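Local structure of protein F01G10.3, confirmed by transcript evidence (Caenorhabditis elegans, 3K6J) at residues Arg43-Val54 with Thr207-Ala218; Met69-Gly77 with Arg111-Leu119. The protein probably works as an NAD+-dependent (3S)-3-hydroxyacyl-CoA dehydrogenase, the zinc-binding dehydrogenase part of a multifunctional enzyme. One frame throughout, in Å; residues are numbered along the deposited sequence.

Contact 1: residues Arg43-Val54 with Thr207-Ala218; sequences RGDHTNSEAYDV and TSSQAIATAFQA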
# COMPACT_ATOMS: atom_id res chain seq x y z
N ARG A 43 20.81 9.32 -16.26
CA ARG A 43 20.44 7.98 -16.75
C ARG A 43 19.27 7.88 -17.71
O ARG A 43 19.13 6.86 -18.38
CB ARG A 43 20.24 7.00 -15.58
CG ARG A 43 21.51 6.67 -14.87
CD ARG A 43 21.21 6.11 -13.50
NE ARG A 43 20.56 4.78 -13.62
CZ ARG A 43 20.16 4.07 -12.58
NH1 ARG A 43 20.33 4.53 -11.34
NH2 ARG A 43 19.59 2.88 -12.78
N GLY A 44 18.42 8.90 -17.79
CA GLY A 44 17.22 8.81 -18.66
C GLY A 44 15.91 9.19 -17.96
O GLY A 44 15.81 9.14 -16.74
N ASP A 45 14.91 9.57 -18.75
CA ASP A 45 13.59 9.92 -18.23
C ASP A 45 12.46 9.63 -19.21
O ASP A 45 12.69 9.09 -20.29
CB ASP A 45 13.56 11.37 -17.71
CG ASP A 45 13.53 12.42 -18.82
OD1 ASP A 45 12.90 12.19 -19.90
OD2 ASP A 45 14.10 13.51 -18.57
N HIS A 46 11.23 9.98 -18.83
CA HIS A 46 10.05 9.66 -19.60
C HIS A 46 10.00 10.34 -20.99
O HIS A 46 9.30 9.88 -21.89
CB HIS A 46 8.79 10.01 -18.80
CG HIS A 46 8.52 11.49 -18.73
ND1 HIS A 46 9.23 12.34 -17.91
CD2 HIS A 46 7.60 12.25 -19.37
CE1 HIS A 46 8.77 13.57 -18.06
NE2 HIS A 46 7.78 13.55 -18.93
N THR A 47 10.75 11.44 -21.15
CA THR A 47 10.84 12.13 -22.46
C THR A 47 11.74 11.39 -23.45
O THR A 47 11.53 11.45 -24.67
CB THR A 47 11.28 13.64 -22.32
OG1 THR A 47 12.66 13.76 -21.92
CG2 THR A 47 10.41 14.37 -21.26
N ASN A 48 12.73 10.66 -22.95
CA ASN A 48 13.75 10.11 -23.86
C ASN A 48 13.93 8.59 -23.78
O ASN A 48 15.00 8.08 -24.10
CB ASN A 48 15.08 10.83 -23.63
CG ASN A 48 15.52 10.75 -22.20
OD1 ASN A 48 15.38 9.72 -21.57
ND2 ASN A 48 16.07 11.84 -21.68
N SER A 49 12.86 7.88 -23.39
CA SER A 49 12.93 6.45 -23.08
C SER A 49 11.90 5.66 -23.84
O SER A 49 10.71 5.99 -23.80
CB SER A 49 12.71 6.22 -21.58
OG SER A 49 13.80 6.71 -20.85
N GLU A 50 12.35 4.61 -24.51
CA GLU A 50 11.46 3.74 -25.26
C GLU A 50 10.84 2.62 -24.40
O GLU A 50 11.56 1.88 -23.69
CB GLU A 50 12.21 3.14 -26.47
CG GLU A 50 11.40 2.11 -27.30
CD GLU A 50 12.26 1.24 -28.22
OE1 GLU A 50 13.52 1.33 -28.17
OE2 GLU A 50 11.66 0.47 -29.01
N ALA A 51 9.52 2.50 -24.47
CA ALA A 51 8.79 1.38 -23.89
C ALA A 51 8.50 0.34 -24.96
O ALA A 51 7.88 0.66 -25.99
CB ALA A 51 7.49 1.86 -23.26
N TYR A 52 8.93 -0.90 -24.71
CA TYR A 52 8.46 -2.06 -25.45
C TYR A 52 7.02 -2.30 -25.08
O TYR A 52 6.59 -1.96 -23.97
CB TYR A 52 9.26 -3.32 -25.09
CG TYR A 52 10.75 -3.16 -25.19
CD1 TYR A 52 11.37 -3.01 -26.45
CD2 TYR A 52 11.56 -3.17 -24.05
CE1 TYR A 52 12.76 -2.86 -26.56
CE2 TYR A 52 12.94 -3.03 -24.15
CZ TYR A 52 13.54 -2.88 -25.42
OH TYR A 52 14.92 -2.73 -25.52
N ASP A 53 6.27 -2.86 -26.01
CA ASP A 53 4.87 -3.18 -25.74
C ASP A 53 4.86 -4.44 -24.93
O ASP A 53 5.68 -5.33 -25.15
CB ASP A 53 4.07 -3.38 -27.03
CG ASP A 53 3.90 -2.09 -27.83
OD1 ASP A 53 4.01 -2.16 -29.06
OD2 ASP A 53 3.66 -1.01 -27.23
N VAL A 54 3.92 -4.52 -23.99
CA VAL A 54 3.80 -5.71 -23.17
C VAL A 54 2.55 -6.48 -23.59
O VAL A 54 1.43 -6.15 -23.17
CB VAL A 54 3.88 -5.37 -21.65
CG1 VAL A 54 3.38 -6.50 -20.81
CG2 VAL A 54 5.34 -5.06 -21.27
N THR A 207 19.55 -0.51 -13.63
CA THR A 207 18.25 -0.53 -14.32
C THR A 207 18.21 0.53 -15.41
O THR A 207 18.50 1.71 -15.13
CB THR A 207 17.08 -0.24 -13.36
OG1 THR A 207 17.08 -1.18 -12.28
CG2 THR A 207 15.74 -0.36 -14.12
N SER A 208 17.86 0.10 -16.61
CA SER A 208 17.79 0.98 -17.78
C SER A 208 16.47 1.76 -17.92
O SER A 208 15.41 1.32 -17.42
CB SER A 208 17.98 0.17 -19.06
OG SER A 208 16.81 -0.58 -19.34
N SER A 209 16.55 2.88 -18.65
CA SER A 209 15.38 3.73 -18.94
C SER A 209 14.30 2.93 -19.65
O SER A 209 13.12 3.11 -19.37
CB SER A 209 15.77 4.98 -19.74
OG SER A 209 16.19 4.65 -21.06
N GLN A 210 14.71 2.01 -20.53
CA GLN A 210 13.76 1.14 -21.20
C GLN A 210 13.02 0.25 -20.24
O GLN A 210 11.80 0.13 -20.31
CB GLN A 210 14.44 0.21 -22.21
CG GLN A 210 14.78 0.84 -23.49
CD GLN A 210 16.25 0.89 -23.67
OE1 GLN A 210 17.00 1.09 -22.69
NE2 GLN A 210 16.71 0.67 -24.91
N ALA A 211 13.76 -0.41 -19.35
CA ALA A 211 13.14 -1.24 -18.34
C ALA A 211 12.12 -0.40 -17.57
O ALA A 211 11.02 -0.83 -17.38
CB ALA A 211 14.19 -1.87 -17.41
N ILE A 212 12.51 0.80 -17.17
CA ILE A 212 11.61 1.70 -16.45
C ILE A 212 10.35 2.05 -17.26
O ILE A 212 9.22 1.89 -16.76
CB ILE A 212 12.33 2.96 -15.97
CG1 ILE A 212 13.46 2.61 -14.99
CG2 ILE A 212 11.34 3.93 -15.30
CD1 ILE A 212 13.03 1.75 -13.78
N ALA A 213 10.55 2.47 -18.51
CA ALA A 213 9.40 2.86 -19.37
C ALA A 213 8.49 1.68 -19.64
O ALA A 213 7.27 1.81 -19.62
CB ALA A 213 9.89 3.49 -20.71
N THR A 214 9.08 0.51 -19.88
CA THR A 214 8.31 -0.68 -20.20
C THR A 214 7.46 -1.09 -18.99
O THR A 214 6.31 -1.45 -19.15
CB THR A 214 9.25 -1.83 -20.66
OG1 THR A 214 10.05 -1.36 -21.74
CG2 THR A 214 8.47 -3.09 -21.11
N ALA A 215 8.03 -1.00 -17.78
CA ALA A 215 7.28 -1.34 -16.55
C ALA A 215 6.16 -0.33 -16.31
O ALA A 215 5.03 -0.71 -15.95
CB ALA A 215 8.23 -1.40 -15.34
N PHE A 216 6.47 0.96 -16.47
CA PHE A 216 5.49 2.02 -16.34
C PHE A 216 4.25 1.84 -17.22
O PHE A 216 3.13 1.90 -16.72
CB PHE A 216 6.10 3.41 -16.59
CG PHE A 216 6.34 4.17 -15.33
CD1 PHE A 216 7.42 3.85 -14.52
CD2 PHE A 216 5.48 5.19 -14.95
CE1 PHE A 216 7.62 4.52 -13.36
CE2 PHE A 216 5.68 5.87 -13.81
CZ PHE A 216 6.74 5.55 -13.00
N GLN A 217 4.48 1.58 -18.50
CA GLN A 217 3.41 1.47 -19.48
C GLN A 217 2.60 0.23 -19.16
O GLN A 217 1.37 0.24 -19.25
CB GLN A 217 3.98 1.42 -20.91
CG GLN A 217 2.93 1.41 -22.03
CD GLN A 217 3.56 1.57 -23.43
OE1 GLN A 217 3.92 2.69 -23.84
NE2 GLN A 217 3.66 0.47 -24.18
N ALA A 218 3.30 -0.83 -18.78
CA ALA A 218 2.66 -2.11 -18.42
C ALA A 218 1.68 -1.95 -17.26
O ALA A 218 0.53 -2.39 -17.34
CB ALA A 218 3.72 -3.17 -18.12
O HOH W 1 19.65 4.12 -19.00
O HOH W 2 20.40 3.33 -15.96
O HOH W 3 16.70 7.13 -22.19
O HOH W 4 5.06 -1.71 -21.69
O HOH W 5 3.05 -2.19 -22.90
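The guanidinium of Arg43 grips the loop just before helix 209-221: NH2 donates to Thr207 O (2.8 Å, 154°), lying in the carbonyl plane on a lone pair. NH2 also bonds Gly204 O, and a water joins Arg43 NE to the same Thr207 carbonyl, a task suited to arginine's several N-H groups. The helix belongs to the Rossmann-fold NAD-binding domain; segment 43-54 makes a type I turn at Asp45-Asn48 and then runs extended from Ser49 along the helix toward strand 56-60. Ser208 is the N-cap of helix 209-221, its OG accepting from Ala211 N (3.1 Å).

Further on, Tyr52 N donates to Thr214 OG1 (3.2 Å). Thr214 sets OG1 beside its own backbone N (chi1 -54°), where the hydroxyl donates to Gln210 O, from above that carbonyl plane; threonine thus ties the loop to the helix backbone. Gln217 NE2 makes a weak bond to Asp53 OD2.

Small residues let the chains come close. Gly44 has backbone angles that would jam a beta carbon against Arg43 O, and one would also strike Ser209. The methyls of Ala51 and Ala213 meet (CB to CB 3.9 Å), and Val54 CG2 rests against Thr214 CG2 at 3.7 Å.

Contact 2: residues Met69-Gly77 with Arg111-Leu119; sequences MAICFGLAG and RIEKINANL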
# COMPACT_ATOMS: atom_id res chain seq x y z
N MET A 69 -0.79 -10.54 -8.51
CA MET A 69 -0.27 -9.90 -9.71
C MET A 69 -0.80 -10.54 -10.98
O MET A 69 -1.15 -9.84 -11.92
CB MET A 69 1.27 -9.86 -9.75
CG MET A 69 1.90 -8.94 -8.71
SD MET A 69 3.69 -8.81 -8.95
CE MET A 69 4.25 -10.42 -8.36
N ALA A 70 -0.84 -11.86 -11.03
CA ALA A 70 -1.33 -12.54 -12.23
C ALA A 70 -2.79 -12.23 -12.54
O ALA A 70 -3.18 -12.15 -13.70
CB ALA A 70 -1.10 -14.07 -12.15
N ILE A 71 -3.60 -12.08 -11.49
CA ILE A 71 -4.99 -11.68 -11.60
C ILE A 71 -5.10 -10.29 -12.25
O ILE A 71 -5.87 -10.10 -13.20
CB ILE A 71 -5.67 -11.70 -10.21
CG1 ILE A 71 -5.96 -13.15 -9.78
CG2 ILE A 71 -6.96 -10.86 -10.20
CD1 ILE A 71 -6.60 -13.23 -8.38
N CYS A 72 -4.30 -9.35 -11.76
CA CYS A 72 -4.29 -7.99 -12.26
C CYS A 72 -3.98 -7.95 -13.76
O CYS A 72 -4.66 -7.27 -14.51
CB CYS A 72 -3.27 -7.16 -11.49
SG CYS A 72 -3.80 -6.73 -9.83
N PHE A 73 -2.93 -8.65 -14.19
CA PHE A 73 -2.61 -8.67 -15.61
C PHE A 73 -3.69 -9.39 -16.45
O PHE A 73 -4.03 -8.96 -17.54
CB PHE A 73 -1.22 -9.30 -15.86
CG PHE A 73 -0.09 -8.37 -15.56
CD1 PHE A 73 0.31 -7.41 -16.50
CD2 PHE A 73 0.58 -8.44 -14.34
CE1 PHE A 73 1.35 -6.54 -16.23
CE2 PHE A 73 1.66 -7.58 -14.05
CZ PHE A 73 2.05 -6.63 -15.00
N GLY A 74 -4.22 -10.49 -15.92
CA GLY A 74 -5.24 -11.25 -16.61
C GLY A 74 -6.53 -10.46 -16.78
O GLY A 74 -7.17 -10.54 -17.82
N LEU A 75 -6.89 -9.68 -15.76
CA LEU A 75 -8.11 -8.87 -15.76
C LEU A 75 -8.06 -7.83 -16.88
O LEU A 75 -9.09 -7.44 -17.41
CB LEU A 75 -8.29 -8.20 -14.40
CG LEU A 75 -9.59 -7.43 -14.06
CD1 LEU A 75 -10.85 -8.31 -14.19
CD2 LEU A 75 -9.53 -6.84 -12.63
N ALA A 76 -6.86 -7.41 -17.24
CA ALA A 76 -6.67 -6.40 -18.26
C ALA A 76 -6.70 -6.98 -19.69
O ALA A 76 -6.55 -6.24 -20.64
CB ALA A 76 -5.38 -5.66 -18.03
N GLY A 77 -6.85 -8.29 -19.82
CA GLY A 77 -6.80 -8.96 -21.13
C GLY A 77 -5.41 -9.26 -21.65
O GLY A 77 -5.19 -9.44 -22.85
N ARG A 111 -15.75 -10.76 -14.28
CA ARG A 111 -14.32 -10.38 -14.32
C ARG A 111 -13.43 -11.63 -14.17
O ARG A 111 -12.37 -11.76 -14.80
CB ARG A 111 -14.01 -9.32 -13.25
CG ARG A 111 -14.56 -7.91 -13.60
CD ARG A 111 -14.12 -6.83 -12.62
NE ARG A 111 -14.89 -6.90 -11.38
CZ ARG A 111 -14.72 -6.12 -10.32
NH1 ARG A 111 -13.78 -5.17 -10.35
NH2 ARG A 111 -15.50 -6.27 -9.22
N ILE A 112 -13.89 -12.57 -13.36
CA ILE A 112 -13.23 -13.88 -13.24
C ILE A 112 -13.19 -14.66 -14.55
O ILE A 112 -12.20 -15.34 -14.85
CB ILE A 112 -13.84 -14.70 -12.11
CG1 ILE A 112 -13.46 -14.06 -10.76
CG2 ILE A 112 -13.43 -16.16 -12.23
CD1 ILE A 112 -14.14 -14.67 -9.55
N GLU A 113 -14.25 -14.52 -15.35
CA GLU A 113 -14.31 -15.09 -16.68
C GLU A 113 -13.19 -14.51 -17.55
O GLU A 113 -12.48 -15.26 -18.23
CB GLU A 113 -15.68 -14.78 -17.31
CG GLU A 113 -16.02 -15.59 -18.57
CD GLU A 113 -17.42 -15.27 -19.11
OE1 GLU A 113 -17.56 -15.00 -20.32
OE2 GLU A 113 -18.39 -15.27 -18.33
N LYS A 114 -13.03 -13.19 -17.51
CA LYS A 114 -11.97 -12.51 -18.27
C LYS A 114 -10.55 -12.92 -17.81
O LYS A 114 -9.68 -13.16 -18.64
CB LYS A 114 -12.14 -11.00 -18.19
CG LYS A 114 -11.44 -10.21 -19.27
CD LYS A 114 -11.58 -8.74 -18.97
CE LYS A 114 -11.34 -7.86 -20.18
NZ LYS A 114 -10.15 -8.28 -20.94
N ILE A 115 -10.34 -13.00 -16.50
CA ILE A 115 -9.06 -13.47 -15.95
C ILE A 115 -8.74 -14.87 -16.49
O ILE A 115 -7.68 -15.07 -17.08
CB ILE A 115 -9.04 -13.48 -14.40
CG1 ILE A 115 -9.19 -12.05 -13.87
CG2 ILE A 115 -7.75 -14.10 -13.87
CD1 ILE A 115 -9.53 -11.96 -12.39
N ASN A 116 -9.66 -15.82 -16.30
CA ASN A 116 -9.50 -17.20 -16.77
C ASN A 116 -9.25 -17.40 -18.27
O ASN A 116 -8.56 -18.33 -18.66
CB ASN A 116 -10.68 -18.07 -16.29
CG ASN A 116 -10.65 -18.29 -14.78
OD1 ASN A 116 -9.60 -18.18 -14.15
ND2 ASN A 116 -11.80 -18.58 -14.20
N ALA A 117 -9.79 -16.52 -19.10
CA ALA A 117 -9.57 -16.59 -20.53
C ALA A 117 -8.16 -16.11 -20.91
O ALA A 117 -7.73 -16.25 -22.07
CB ALA A 117 -10.61 -15.76 -21.25
N ASN A 118 -7.47 -15.50 -19.93
CA ASN A 118 -6.16 -14.89 -20.15
C ASN A 118 -5.05 -15.51 -19.31
O ASN A 118 -3.88 -15.36 -19.62
CB ASN A 118 -6.23 -13.40 -19.87
CG ASN A 118 -7.00 -12.65 -20.91
OD1 ASN A 118 -8.15 -12.27 -20.69
ND2 ASN A 118 -6.38 -12.45 -22.06
N LEU A 119 -5.45 -16.22 -18.26
CA LEU A 119 -4.51 -16.80 -17.31
C LEU A 119 -4.24 -18.26 -17.62
O LEU A 119 -5.17 -19.06 -17.78
CB LEU A 119 -5.07 -16.64 -15.89
CG LEU A 119 -4.28 -17.26 -14.73
CD1 LEU A 119 -2.86 -16.71 -14.69
CD2 LEU A 119 -5.00 -17.01 -13.41
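Leu75 and Ile115 carry most of this junction, where helix segments 69-75 and 111-116 cross nearly at right angles (96°), their axes 8.2 Å apart. Leu75 sends its CG away from the backbone N (chi1 -172°), which brings CD1 onto the aliphatic root of Arg111, 3.4 Å from its CB. Ile115 spans the last two turns of helix 64-75: CG1 packs beside Leu75 CB, and CD1 reaches back to Ile71 CG2 at 3.6 Å. A branched apolar chain suits this place because it fills the angle between the two helices, closed further by Tyr98 of helix 87-103.

The crossing belongs to the Rossmann fold. Helix 64-75 follows the first strand, 56-60, and the connection and first helical turn carry what looks like the GxGxxG pattern of dinucleotide-binding folds, while segment 111-119 leads into strand 119-122 of the same sheet. Gly74 faces Ile115, with CA atoms 4.5 Å apart; a side chain here would press on Ile115 CG2. Gly77 ends its helix in a Schellman motif, whose positive phi suits glycine.

Lys114 lays its methylenes along this end, CD 3.2 Å from Leu75 O. Asn118 presses CB on Gly74 O and its amide on the Gly77 backbone, CG lying 3.7 Å from Gly77 CA; with the amide cut back to an alanine, Gly77 is likely to lose that cover, leaving a gap beside the Schellman turn. Beyond it, Leu119 CD1 touches Ala70 CB at 4.1 Å.

Overall arrangement
Contacts 1 and 2 lie about 24 Å apart between centres, though the closest atoms of the two are about 4 Å apart, with no contact made. Both segments of contact 2 fall between the two segments of contact 1 in sequence: segment 43-54 leads into strand 56-60, helix 64-75 follows, then segment 111-119, and only much later helix 209-221. Both involve helices packed on the same eight-stranded mixed sheet, contact 2 toward its edge strand 119-122 and contact 1 toward the other edge, 225-229. Phe73 and Ala76 pack on Ile222, just beyond helix 209-221, so the two regions are neighbours. Both contacts are structural joints of the probable NAD-binding domain, away from the zinc site.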